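Local coordinates for BZLF1 trans-activator protein (Human herpesvirus 4, PDB 2C9L), which switches Epstein-Barr virus from latency to the lytic cycle, binding DNA, including CpG-methylated viral promoters, as a homodimeric bZIP transcription factor, at the interface of chains A and B. Sequence-based numbering; all coordinates share one arbitrary frame. Chains: chain A/B, BZLF1 trans-activator protein.

The interface of chains A and B. Residues chain A 42, 45, 54, 57-58; chain B 37, 40-41, 44.
A:Arg42 and B:Glu37 form a salt bridge between the long bZIP helices A 2-48 and B 6-48 of this homodimer, in their zipper part, beside the place where the C-terminal tail of chain A folds back and packs A:Ile58 against helix B. The bridging hydrogen bond runs from A:Arg42 NH2 to the carboxylate oxygen OE2 of B:Glu37 over 2.5 Å, fairly straight at 162°. OE2 lies close to the guanidinium plane, yet the donor meets it from above the carboxylate plane, the two planes being turned 74° apart.

The same guanidinium also grips its own tail. A:Arg42 NH1 and NH2 approach end-on and both donate to the backbone O of A:Ile58, each at 2.8 Å; NH1 arrives nearly along the C=O axis, NH2 from above the carbonyl plane. Three bonds, all close to the guanidinium plane, would hold the group's rotation and link helix A, tail A and helix B. The arginine would probably help keep B:Glu37 ionised.

The apolar contacts centre on A:Ile58, which has 93 Å² of its surface hidden by chain B. With CG1 beside the backbone N (chi1 -56°), A:Ile58 sends its CD1 against B:Leu41 CD2, a tight contact of 3.4 Å, and within 3.9 Å of B:Arg40 CB. The CG2 branch of A:Ile58 instead rests on B:Glu37 CG at 3.7 Å. B:Leu41 is held from several sides: CD1 meets the aliphatic CG of A:Arg42, while CD2 also faces A:Val54 CG1. Farther toward the C-terminal end of the zipper, the CD2 methyls of A:Leu45 and B:Leu44 touch at 3.7 Å, their side chains crossing near a right angle. A:Ile57 CG2, from the short helix 54-57, adds a looser contact to B:Leu44 CD2.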
ATOM      1  N   ARG A  42       7.488  13.732   9.820  1.00 35.13           N
ATOM      2  CA  ARG A  42       8.402  13.534  10.945  1.00 37.53           C
ATOM      3  C   ARG A  42       9.470  14.631  10.962  1.00 40.09           C
ATOM      4  O   ARG A  42       9.929  15.047  12.027  1.00 36.36           O
ATOM      5  CB  ARG A  42       9.086  12.160  10.866  1.00 27.84           C
ATOM      6  CG  ARG A  42       8.195  10.972  11.249  1.00 46.72           C
ATOM      7  CD  ARG A  42       8.928   9.644  11.059  1.00 31.59           C
ATOM      8  NE  ARG A  42       8.101   8.481  11.372  1.00 29.07           N
ATOM      9  CZ  ARG A  42       7.785   8.091  12.601  1.00 43.58           C
ATOM     10  NH1 ARG A  42       8.229   8.768  13.652  1.00 50.38           N
ATOM     11  NH2 ARG A  42       7.028   7.020  12.783  1.00 43.28           N
ATOM     12  N   LEU A  45       7.718  18.097  11.937  1.00 37.48           N
ATOM     13  CA  LEU A  45       7.444  18.120  13.366  1.00 41.81           C
ATOM     14  C   LEU A  45       8.728  18.390  14.132  1.00 43.84           C
ATOM     15  O   LEU A  45       8.721  19.041  15.177  1.00 40.26           O
ATOM     16  CB  LEU A  45       6.850  16.784  13.805  1.00 44.07           C
ATOM     17  CG  LEU A  45       6.429  16.639  15.267  1.00 55.93           C
ATOM     18  CD1 LEU A  45       5.470  17.763  15.658  1.00 50.20           C
ATOM     19  CD2 LEU A  45       5.772  15.278  15.459  1.00 51.22           C
ATOM     20  N   VAL A  54      10.497  12.545  18.230  1.00 43.79           N
ATOM     21  CA  VAL A  54       9.429  11.914  17.467  1.00 50.90           C
ATOM     22  C   VAL A  54       9.533  10.392  17.371  1.00 52.16           C
ATOM     23  O   VAL A  54       8.563   9.682  17.633  1.00 55.25           O
ATOM     24  CB  VAL A  54       9.369  12.489  16.044  1.00 49.50           C
ATOM     25  CG1 VAL A  54       8.160  11.938  15.316  1.00 41.75           C
ATOM     26  CG2 VAL A  54       9.318  14.012  16.106  1.00 50.54           C
ATOM     27  N   ILE A  57       8.133   8.691  20.350  1.00 59.22           N
ATOM     28  CA  ILE A  57       6.694   8.801  20.544  1.00 58.87           C
ATOM     29  C   ILE A  57       5.965   7.891  19.564  1.00 58.39           C
ATOM     30  O   ILE A  57       5.294   6.935  19.963  1.00 61.45           O
ATOM     31  CB  ILE A  57       6.216  10.246  20.323  1.00 55.23           C
ATOM     32  CG1 ILE A  57       6.887  11.173  21.337  1.00 60.61           C
ATOM     33  CG2 ILE A  57       4.703  10.317  20.436  1.00 57.67           C
ATOM     34  CD1 ILE A  57       6.557  12.629  21.132  1.00 69.34           C
ATOM     35  N   ILE A  58       6.092   8.202  18.279  1.00 53.57           N
ATOM     36  CA  ILE A  58       5.456   7.409  17.239  1.00 54.95           C
ATOM     37  C   ILE A  58       6.540   6.602  16.546  1.00 55.80           C
ATOM     38  O   ILE A  58       7.102   7.029  15.536  1.00 53.04           O
ATOM     39  CB  ILE A  58       4.746   8.305  16.204  1.00 58.97           C
ATOM     40  CG1 ILE A  58       3.734   9.210  16.911  1.00 50.93           C
ATOM     41  CG2 ILE A  58       4.038   7.440  15.164  1.00 56.19           C
ATOM     42  CD1 ILE A  58       2.993  10.154  15.976  1.00 51.48           C
TER
ATOM     43  N   GLU B  37      -0.135   5.599  10.822  1.00 45.23           N
ATOM     44  CA  GLU B  37       0.983   6.279  11.456  1.00 47.85           C
ATOM     45  C   GLU B  37       0.945   7.757  11.087  1.00 36.99           C
ATOM     46  O   GLU B  37       1.141   8.626  11.937  1.00 40.84           O
ATOM     47  CB  GLU B  37       2.298   5.654  10.984  1.00 55.87           C
ATOM     48  CG  GLU B  37       3.527   6.062  11.774  1.00 65.02           C
ATOM     49  CD  GLU B  37       4.746   5.245  11.387  1.00 76.58           C
ATOM     50  OE1 GLU B  37       4.673   3.999  11.457  1.00 76.98           O
ATOM     51  OE2 GLU B  37       5.777   5.843  11.013  1.00 79.50           O
ATOM     52  N   ARG B  40      -1.594   9.736  12.953  1.00 49.10           N
ATOM     53  CA  ARG B  40      -1.167  10.001  14.323  1.00 55.11           C
ATOM     54  C   ARG B  40      -0.163  11.155  14.338  1.00 53.46           C
ATOM     55  O   ARG B  40      -0.134  11.952  15.274  1.00 53.71           O
ATOM     56  CB  ARG B  40      -0.535   8.754  14.950  1.00 52.21           C
ATOM     57  CG  ARG B  40      -1.482   7.566  15.070  1.00 66.65           C
ATOM     58  CD  ARG B  40      -1.080   6.638  16.215  1.00 70.08           C
ATOM     59  NE  ARG B  40       0.206   5.972  16.005  1.00 80.57           N
ATOM     60  CZ  ARG B  40       0.402   4.960  15.162  1.00 84.24           C
ATOM     61  NH1 ARG B  40      -0.604   4.486  14.440  1.00 84.72           N
ATOM     62  NH2 ARG B  40       1.605   4.414  15.049  1.00 84.68           N
ATOM     63  N   LEU B  41       0.658  11.238  13.294  1.00 50.06           N
ATOM     64  CA  LEU B  41       1.647  12.305  13.190  1.00 49.68           C
ATOM     65  C   LEU B  41       0.947  13.633  12.944  1.00 47.87           C
ATOM     66  O   LEU B  41       1.311  14.645  13.534  1.00 47.59           O
ATOM     67  CB  LEU B  41       2.630  12.022  12.050  1.00 42.94           C
ATOM     68  CG  LEU B  41       3.655  10.915  12.295  1.00 40.53           C
ATOM     69  CD1 LEU B  41       4.289  10.496  10.979  1.00 36.11           C
ATOM     70  CD2 LEU B  41       4.706  11.406  13.281  1.00 33.70           C
ATOM     71  N   LEU B  44      -0.604  14.771  16.170  1.00 62.89           N
ATOM     72  CA  LEU B  44       0.419  15.223  17.108  1.00 55.15           C
ATOM     73  C   LEU B  44       0.887  16.632  16.760  1.00 50.69           C
ATOM     74  O   LEU B  44       1.084  17.463  17.640  1.00 48.31           O
ATOM     75  CB  LEU B  44       1.617  14.270  17.098  1.00 52.38           C
ATOM     76  CG  LEU B  44       2.692  14.557  18.154  1.00 50.32           C
ATOM     77  CD1 LEU B  44       2.058  14.529  19.535  1.00 50.29           C
ATOM     78  CD2 LEU B  44       3.810  13.529  18.066  1.00 47.68           C
TER